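Local coordinates for protein histone-lysine N-methyltransferase, H3 lysine-9 specific SUVH4 (Arabidopsis thaliana, PDB 4QEO) that methylates histone H3 on a lysine whose modification marks transcriptional repression, and binds methylated DNA, so coupling DNA methylation to histone methylation, at residues A[187-192]-A[208-213]; A[385-390]-A[450-455]; A[401-406]-A[444-449]. One frame throughout, in Å; residues are numbered along the deposited sequence.

Interaction 1. Residues A[187-192]-A[208-213]; sequences LYKVEK and RLKRLE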
# COMPACT_ATOMS: atom_id res chain seq x y z
N LEU A 187 -17.89 -13.49 4.82
CA LEU A 187 -18.18 -14.73 5.50
C LEU A 187 -19.08 -15.66 4.65
O LEU A 187 -19.99 -15.19 3.96
CB LEU A 187 -18.86 -14.43 6.84
CG LEU A 187 -18.02 -13.52 7.76
CD1 LEU A 187 -18.86 -13.07 8.92
CD2 LEU A 187 -16.82 -14.33 8.27
N TYR A 188 -18.82 -16.96 4.71
CA TYR A 188 -19.65 -17.98 4.07
C TYR A 188 -20.00 -19.03 5.11
O TYR A 188 -19.21 -19.32 6.00
CB TYR A 188 -18.89 -18.68 2.93
CG TYR A 188 -18.67 -17.86 1.65
CD1 TYR A 188 -17.93 -16.69 1.66
CD2 TYR A 188 -19.17 -18.31 0.43
CE1 TYR A 188 -17.71 -15.96 0.48
CE2 TYR A 188 -18.95 -17.59 -0.76
CZ TYR A 188 -18.23 -16.42 -0.72
OH TYR A 188 -18.03 -15.70 -1.89
N LYS A 189 -21.18 -19.62 4.99
CA LYS A 189 -21.49 -20.81 5.75
C LYS A 189 -21.08 -22.04 4.97
O LYS A 189 -21.05 -22.01 3.74
CB LYS A 189 -22.99 -20.88 6.06
CG LYS A 189 -23.92 -21.08 4.85
CD LYS A 189 -25.36 -21.49 5.34
CE LYS A 189 -26.35 -21.81 4.19
NZ LYS A 189 -27.73 -22.27 4.70
N VAL A 190 -20.78 -23.12 5.69
CA VAL A 190 -20.67 -24.43 5.06
C VAL A 190 -22.06 -25.04 5.07
O VAL A 190 -22.59 -25.44 6.11
CB VAL A 190 -19.68 -25.33 5.81
CG1 VAL A 190 -19.41 -26.62 5.02
CG2 VAL A 190 -18.39 -24.56 6.04
N GLU A 191 -22.66 -25.10 3.88
CA GLU A 191 -24.03 -25.56 3.71
C GLU A 191 -24.05 -27.06 3.83
O GLU A 191 -24.90 -27.64 4.51
CB GLU A 191 -24.53 -25.17 2.33
CG GLU A 191 -25.78 -25.92 1.91
CD GLU A 191 -26.94 -24.99 1.69
OE1 GLU A 191 -27.46 -24.45 2.68
OE2 GLU A 191 -27.29 -24.76 0.51
N LYS A 192 -23.11 -27.70 3.16
CA LYS A 192 -23.04 -29.15 3.36
C LYS A 192 -21.73 -29.67 2.87
O LYS A 192 -20.97 -28.93 2.30
CB LYS A 192 -24.18 -29.88 2.63
CG LYS A 192 -24.18 -29.68 1.16
CD LYS A 192 -25.20 -30.57 0.51
CE LYS A 192 -25.44 -30.11 -0.90
NZ LYS A 192 -25.81 -28.68 -0.96
N ARG A 208 -19.66 -27.38 0.31
CA ARG A 208 -20.48 -26.40 -0.37
C ARG A 208 -20.72 -25.23 0.59
O ARG A 208 -21.34 -25.41 1.68
CB ARG A 208 -21.79 -27.03 -0.83
CG ARG A 208 -22.85 -26.05 -1.30
CD ARG A 208 -22.50 -25.43 -2.65
NE ARG A 208 -21.89 -26.37 -3.60
CZ ARG A 208 -22.58 -27.22 -4.35
NH1 ARG A 208 -21.97 -28.04 -5.20
NH2 ARG A 208 -23.90 -27.28 -4.25
N LEU A 209 -20.25 -24.07 0.13
CA LEU A 209 -20.26 -22.81 0.87
C LEU A 209 -21.20 -21.83 0.20
O LEU A 209 -21.26 -21.76 -1.04
CB LEU A 209 -18.87 -22.19 0.89
CG LEU A 209 -17.69 -23.16 1.06
CD1 LEU A 209 -16.38 -22.39 0.98
CD2 LEU A 209 -17.80 -23.84 2.38
N LYS A 210 -21.92 -21.07 1.02
CA LYS A 210 -22.87 -20.05 0.55
C LYS A 210 -22.55 -18.77 1.29
O LYS A 210 -22.48 -18.79 2.52
CB LYS A 210 -24.31 -20.46 0.92
CG LYS A 210 -24.73 -21.85 0.48
CD LYS A 210 -24.70 -21.99 -1.04
CE LYS A 210 -25.98 -22.63 -1.57
NZ LYS A 210 -25.95 -22.82 -3.05
N ARG A 211 -22.39 -17.68 0.56
CA ARG A 211 -22.02 -16.40 1.15
C ARG A 211 -23.17 -15.91 2.03
O ARG A 211 -24.33 -16.01 1.66
CB ARG A 211 -21.72 -15.38 0.05
CG ARG A 211 -21.02 -14.12 0.54
CD ARG A 211 -20.48 -13.34 -0.64
NE ARG A 211 -19.61 -12.24 -0.25
CZ ARG A 211 -20.02 -10.98 -0.11
NH1 ARG A 211 -21.31 -10.68 -0.27
NH2 ARG A 211 -19.16 -10.03 0.21
N LEU A 212 -22.83 -15.40 3.20
CA LEU A 212 -23.82 -14.90 4.14
C LEU A 212 -24.43 -13.57 3.70
O LEU A 212 -23.79 -12.77 3.02
CB LEU A 212 -23.20 -14.77 5.53
CG LEU A 212 -22.73 -16.15 6.05
CD1 LEU A 212 -22.18 -15.99 7.44
CD2 LEU A 212 -23.87 -17.18 6.04
N GLU A 213 -25.68 -13.36 4.11
CA GLU A 213 -26.39 -12.11 3.83
C GLU A 213 -25.83 -11.02 4.74
O GLU A 213 -25.07 -11.31 5.67
CB GLU A 213 -27.88 -12.31 4.09
CG GLU A 213 -28.51 -13.48 3.34
CD GLU A 213 -28.91 -13.15 1.90
OE1 GLU A 213 -29.02 -11.95 1.58
OE2 GLU A 213 -29.12 -14.10 1.11
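Two antiparallel strands satisfy part of each other's backbone here, and one carbonyl does double duty. Lys-189 and Lys-210 form a hydrogen-bonded pair, N to O both ways, the bond from Lys-210 N to Lys-189 O being 3.0 Å. Farther along, Arg-208 O accepts from two successive amides: Glu-191 N, at 2.6 Å and nearly along the C=O axis, and Lys-192 N, at a longer 3.3 Å. Lys-192 O repays Arg-208 N at 2.8 Å. At the other end Leu-212 N points almost straight (178°) at Leu-187 O. Tyr-188, Leu-209 and Arg-211 turn their backbone bonds outward, to Val-165, Val-126 and Asp-124.

On the face that also carries Val-190 and Leu-209, Arg-211 CB makes a CH-pi contact, 3.7 Å from the Tyr-188 ring centroid. The phenol OH bonds to Ala-123 O and Arg-169, while extended Arg-211 carries its guanidinium to the carbonyls of Asp-185 and Pro-216. Opposite, Lys-189 NZ makes a salt bridge to Glu-191 OE1 (3.0 Å), Arg-208 NH1 finds Thr-127 and Lys-210 NZ Thr-125. Glu-191 and Lys-192 are set against the single Arg-208, a classic beta bulge in the SRA-domain hairpin of strands 180-197 and 203-211.

Interaction 2. Residues A[385-390]-A[450-455]; sequences IGVVRR and GSTGNF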
# COMPACT_ATOMS: atom_id res chain seq x y z
N ILE A 385 7.12 19.39 -7.06
CA ILE A 385 7.77 20.38 -7.92
C ILE A 385 6.95 21.67 -8.08
O ILE A 385 5.72 21.63 -8.22
CB ILE A 385 8.06 19.78 -9.32
CG1 ILE A 385 8.95 18.54 -9.21
CG2 ILE A 385 8.69 20.81 -10.26
CD1 ILE A 385 10.36 18.83 -8.74
N GLY A 386 7.63 22.80 -8.05
CA GLY A 386 7.01 24.11 -8.21
C GLY A 386 8.11 25.16 -8.25
O GLY A 386 9.27 24.83 -8.53
N VAL A 387 7.77 26.41 -7.96
CA VAL A 387 8.76 27.48 -7.88
C VAL A 387 9.24 27.64 -6.45
O VAL A 387 8.46 27.99 -5.57
CB VAL A 387 8.21 28.84 -8.34
CG1 VAL A 387 9.29 29.92 -8.23
CG2 VAL A 387 7.71 28.75 -9.76
N VAL A 388 10.53 27.39 -6.20
CA VAL A 388 11.08 27.56 -4.86
C VAL A 388 11.22 29.04 -4.51
O VAL A 388 12.00 29.75 -5.14
CB VAL A 388 12.45 26.90 -4.72
CG1 VAL A 388 12.98 27.12 -3.31
CG2 VAL A 388 12.36 25.41 -5.03
N ARG A 389 10.46 29.48 -3.52
CA ARG A 389 10.45 30.88 -3.10
C ARG A 389 10.84 30.99 -1.62
O ARG A 389 10.77 30.01 -0.86
CB ARG A 389 9.06 31.51 -3.30
CG ARG A 389 8.44 31.31 -4.68
CD ARG A 389 7.26 32.26 -4.91
NE ARG A 389 6.63 32.05 -6.22
CZ ARG A 389 7.00 32.65 -7.35
NH1 ARG A 389 8.00 33.52 -7.34
NH2 ARG A 389 6.37 32.39 -8.48
N ARG A 390 11.25 32.19 -1.23
CA ARG A 390 11.42 32.50 0.18
C ARG A 390 10.03 32.63 0.79
O ARG A 390 9.13 33.22 0.18
CB ARG A 390 12.19 33.81 0.35
CG ARG A 390 13.52 33.67 1.07
CD ARG A 390 14.48 34.76 0.62
NE ARG A 390 13.79 35.98 0.22
CZ ARG A 390 13.68 37.07 0.97
NH1 ARG A 390 14.24 37.11 2.17
NH2 ARG A 390 13.03 38.13 0.51
N GLY A 450 1.57 27.18 -7.19
CA GLY A 450 0.36 27.94 -7.47
C GLY A 450 0.09 28.12 -8.96
O GLY A 450 -1.05 28.07 -9.40
N SER A 451 1.15 28.32 -9.73
CA SER A 451 0.97 28.62 -11.14
C SER A 451 1.72 27.65 -12.02
O SER A 451 1.37 27.43 -13.17
CB SER A 451 1.39 30.06 -11.43
OG SER A 451 0.62 30.95 -10.63
N THR A 452 2.77 27.05 -11.47
CA THR A 452 3.50 26.06 -12.23
C THR A 452 4.05 24.97 -11.32
O THR A 452 4.38 25.22 -10.15
CB THR A 452 4.62 26.74 -13.06
OG1 THR A 452 5.25 25.78 -13.92
CG2 THR A 452 5.66 27.36 -12.17
N GLY A 453 4.11 23.75 -11.83
CA GLY A 453 4.57 22.62 -11.04
C GLY A 453 4.33 21.31 -11.76
O GLY A 453 3.87 21.30 -12.91
N ASN A 454 4.65 20.20 -11.11
CA ASN A 454 4.27 18.89 -11.61
C ASN A 454 2.92 18.47 -10.99
O ASN A 454 2.24 19.30 -10.39
CB ASN A 454 5.36 17.85 -11.36
CG ASN A 454 5.48 17.47 -9.90
OD1 ASN A 454 4.96 18.15 -9.01
ND2 ASN A 454 6.18 16.38 -9.64
N PHE A 455 2.56 17.19 -11.10
CA PHE A 455 1.23 16.74 -10.68
C PHE A 455 1.01 16.68 -9.17
O PHE A 455 -0.13 16.58 -8.70
CB PHE A 455 0.86 15.39 -11.32
CG PHE A 455 1.55 14.20 -10.70
CD1 PHE A 455 0.98 13.52 -9.63
CD2 PHE A 455 2.76 13.74 -11.20
CE1 PHE A 455 1.60 12.43 -9.06
CE2 PHE A 455 3.39 12.64 -10.64
CZ PHE A 455 2.81 11.98 -9.57
O HOH W 1 3.34 20.34 -8.12
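Thr-452 opens the contact from the side of 450-455. Its CG2 lies between the backbone N and the carbonyl carbon, and from there it meets Val-387 CG2 methyl to methyl at 3.5 Å, tighter than usual for two carbons, the two side chains crossing at about a right angle. A branched residue suits this place because its two arms do different work: while the methyl packs, OG1, anti to the backbone N (chi1 -174°), bonds to the carbonyl of Thr-272. The Thr-452 carbonyl in turn receives a CA-H...O contact from Gly-386 CA.

Gly-453 comes next, its CA 4.0 Å from Gly-386 CA. Glycine suits the position because Ile-385 O lies only 3.2 Å from Gly-453 CA, on a side where this residue has just a hydrogen.

Asn-454 carries most of the polar load. Its backbone N makes a weak bond to Ile-385 O, 3.4 Å away, and its side chain, CG between the backbone N and the carbonyl carbon (chi1 72°), crosses that of Ile-385 at about a right angle. There OD1 accepts from Ile-385 N at 3.2 Å, the donor standing well above the carbonyl plane, while ND2 donates to Glu-383 O. The carboxamide also packs against the isoleucine stem, with Asn-454 CG 3.5 Å from Ile-385 CB. A water lies between the two segments, 2.7 Å from each of Ile-385 O and Asn-454 O. Asparagine, donor and acceptor in one flat group, can thus serve both Ile-385 N and, just before 385-390, Glu-383 O.

In the SET domain, strand 387-390 lies between 278-279 and 445-448, strand 452-453 pairs in parallel with 272-273, and Asn-454 and Phe-455 rest on strand 380-383.

Interaction 3. Residues A[401-406]-A[444-449]; sequences EYIFEI and EFCIDA. With SAH (S-adenosyl-L-homocysteine), chain E.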
# COMPACT_ATOMS: atom_id res chain seq x y z
N GLU A 401 -3.14 28.03 -1.76
CA GLU A 401 -3.44 26.64 -1.42
C GLU A 401 -2.34 25.64 -1.81
O GLU A 401 -2.33 24.51 -1.32
CB GLU A 401 -4.77 26.22 -2.05
CG GLU A 401 -5.97 27.05 -1.60
CD GLU A 401 -7.27 26.62 -2.27
OE1 GLU A 401 -7.20 26.10 -3.41
OE2 GLU A 401 -8.34 26.80 -1.66
N TYR A 402 -1.43 26.05 -2.68
CA TYR A 402 -0.48 25.10 -3.26
C TYR A 402 0.96 25.37 -2.85
O TYR A 402 1.89 25.14 -3.63
CB TYR A 402 -0.61 25.07 -4.78
CG TYR A 402 -2.02 24.80 -5.26
CD1 TYR A 402 -2.44 23.52 -5.57
CD2 TYR A 402 -2.94 25.84 -5.39
CE1 TYR A 402 -3.72 23.27 -6.02
CE2 TYR A 402 -4.22 25.60 -5.83
CZ TYR A 402 -4.60 24.32 -6.15
OH TYR A 402 -5.89 24.08 -6.58
N ILE A 403 1.14 25.85 -1.63
CA ILE A 403 2.48 26.10 -1.11
C ILE A 403 2.91 25.03 -0.12
O ILE A 403 2.23 24.78 0.88
CB ILE A 403 2.56 27.47 -0.44
CG1 ILE A 403 2.24 28.56 -1.45
CG2 ILE A 403 3.93 27.69 0.17
CD1 ILE A 403 2.36 29.92 -0.89
N PHE A 404 4.04 24.41 -0.40
CA PHE A 404 4.58 23.38 0.48
C PHE A 404 5.82 23.94 1.19
O PHE A 404 6.85 24.17 0.57
CB PHE A 404 4.97 22.14 -0.34
CG PHE A 404 5.05 20.87 0.47
CD1 PHE A 404 6.03 20.72 1.45
CD2 PHE A 404 4.17 19.83 0.24
CE1 PHE A 404 6.12 19.56 2.20
CE2 PHE A 404 4.25 18.66 0.99
CZ PHE A 404 5.23 18.53 1.98
N GLU A 405 5.72 24.15 2.50
CA GLU A 405 6.88 24.61 3.26
C GLU A 405 7.89 23.49 3.46
O GLU A 405 7.54 22.37 3.79
CB GLU A 405 6.46 25.19 4.61
CG GLU A 405 5.86 26.58 4.50
CD GLU A 405 5.42 27.13 5.85
OE1 GLU A 405 5.48 26.38 6.84
OE2 GLU A 405 5.02 28.31 5.90
N ILE A 406 9.16 23.82 3.26
CA ILE A 406 10.23 22.84 3.43
C ILE A 406 10.78 22.88 4.85
O ILE A 406 11.42 23.84 5.25
CB ILE A 406 11.39 23.12 2.43
CG1 ILE A 406 10.87 23.14 1.00
CG2 ILE A 406 12.49 22.08 2.58
CD1 ILE A 406 11.93 23.51 -0.02
N GLU A 444 12.44 28.82 6.19
CA GLU A 444 12.89 29.90 5.31
C GLU A 444 12.34 29.77 3.90
O GLU A 444 12.09 30.77 3.22
CB GLU A 444 14.41 29.97 5.27
CG GLU A 444 14.97 31.34 5.64
CD GLU A 444 16.41 31.53 5.22
OE1 GLU A 444 17.30 30.87 5.80
OE2 GLU A 444 16.66 32.34 4.30
N PHE A 445 12.14 28.53 3.46
CA PHE A 445 11.86 28.29 2.06
C PHE A 445 10.63 27.41 1.82
O PHE A 445 10.25 26.59 2.66
CB PHE A 445 13.09 27.69 1.37
CG PHE A 445 14.35 28.50 1.54
CD1 PHE A 445 14.52 29.70 0.86
CD2 PHE A 445 15.38 28.05 2.36
CE1 PHE A 445 15.69 30.44 1.01
CE2 PHE A 445 16.54 28.78 2.51
CZ PHE A 445 16.70 29.98 1.83
N CYS A 446 10.02 27.60 0.65
CA CYS A 446 8.84 26.83 0.29
C CYS A 446 8.80 26.58 -1.21
O CYS A 446 9.51 27.22 -1.98
CB CYS A 446 7.58 27.57 0.72
SG CYS A 446 7.37 29.20 -0.06
N ILE A 447 7.94 25.65 -1.60
CA ILE A 447 7.70 25.30 -2.99
C ILE A 447 6.31 25.78 -3.36
O ILE A 447 5.32 25.28 -2.84
CB ILE A 447 7.76 23.77 -3.19
CG1 ILE A 447 9.08 23.21 -2.66
CG2 ILE A 447 7.56 23.42 -4.66
CD1 ILE A 447 9.13 21.68 -2.65
N ASP A 448 6.25 26.77 -4.25
CA ASP A 448 4.99 27.35 -4.70
C ASP A 448 4.55 26.74 -6.03
O ASP A 448 5.08 27.09 -7.09
CB ASP A 448 5.13 28.87 -4.81
CG ASP A 448 3.95 29.53 -5.51
OD1 ASP A 448 2.84 28.95 -5.56
OD2 ASP A 448 4.15 30.66 -6.00
N ALA A 449 3.57 25.84 -5.96
CA ALA A 449 3.02 25.24 -7.16
C ALA A 449 1.71 25.91 -7.56
O ALA A 449 0.86 25.30 -8.22
CB ALA A 449 2.83 23.75 -6.96
N SAH E . -8.09 19.59 -4.69
CA SAH E . -7.07 20.61 -4.93
CB SAH E . -5.67 20.00 -4.88
CG SAH E . -5.04 20.04 -3.49
SD SAH E . -4.42 21.69 -3.06
C SAH E . -7.33 21.34 -6.25
O SAH E . -6.42 21.91 -6.84
OXT SAH E . -8.46 21.38 -6.75
C5' SAH E . -5.23 21.71 -1.45
C4' SAH E . -6.59 22.37 -1.53
O4' SAH E . -7.56 21.40 -1.90
C3' SAH E . -7.03 22.96 -0.20
O3' SAH E . -6.89 24.36 -0.20
C2' SAH E . -8.48 22.57 -0.06
O2' SAH E . -9.32 23.63 -0.48
C1' SAH E . -8.64 21.40 -1.00
N9 SAH E . -8.59 20.17 -0.19
C8 SAH E . -7.52 19.33 -0.05
N7 SAH E . -7.86 18.33 0.79
C5 SAH E . -9.13 18.54 1.21
C6 SAH E . -9.96 17.83 2.07
N6 SAH E . -9.52 16.72 2.65
N1 SAH E . -11.24 18.30 2.31
C2 SAH E . -11.69 19.45 1.70
N3 SAH E . -10.86 20.15 0.84
C4 SAH E . -9.60 19.70 0.60
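Strands 403-405 and 445-448 form an antiparallel ladder in a small sheet of the SET domain, with the cofactor product S-adenosyl-L-homocysteine at one end. Phe-404 and Ile-447 make its hydrogen-bonded pair, Phe-404 N reaching Ile-447 O nearly straight (173°), and bonds from Ala-449 N to Tyr-402 O and from Ile-406 N to Phe-445 O continue it at both ends.

On the face of Ile-403, Glu-405, Cys-446 and Asp-448, the slim Cys-446 is the hollow and Ile-403 CG2 the bump. That methyl, anti to the backbone N, settles 3.7 Å from Cys-446 CB and 3.8 Å from its SG. Cysteine is slim enough to accept a branched neighbour so near, and Glu-405 flanks it with its own stem. Asp-448, beside Ile-403, directs its carboxylate to Gly-450 N and Arg-389.

The face of Phe-404 and Ile-447 is apolar. Ile-406 reaches across to Ile-447 at about a right angle, Ile-406 CD1 lying 3.9 Å from Ile-447 CG1, so that one methyl tip fits against the stem of its neighbour. The Phe-404 ring swings away from Ile-447 to meet Tyr-384 and Val-484, and it also packs on a basic side chain of the bound peptide.

Beyond the ladder, the small side chain of Ala-449 lets Tyr-402 CB lie against its backbone C and O. Arg-457 is a cation-pi partner of the Tyr-402 ring, and a carboxylate oxygen of the product lies at the ring's edge, near its plane. Glu-401 borders the ribose, and Tyr-402 CE1 lies 3.4 Å from the SAH sulfur SD.

How the interactions relate
Interaction 1 stands apart, its centre about 55 Å from that of interaction 2 and on the opposite side of the chain's centre, in the SRA rather than the SET domain. It is partly buried, with most of its charged side chains on one face, whereas interactions 2 and 3 are buried. Those two adjoin, centres about 8 Å apart, with interaction 3 nested in the chain loop that interaction 2 closes. Strands 387-390 and 445-448 are sheet neighbours, joined by a salt bridge from Arg-389 NE to Asp-448 OD2 (2.9 Å). A bulged ladder holds interaction 1 and a regular one interaction 3; interaction 2 depends on an asparagine, a tight methyl pair and a water. Interaction 3 alone directly borders the cofactor product.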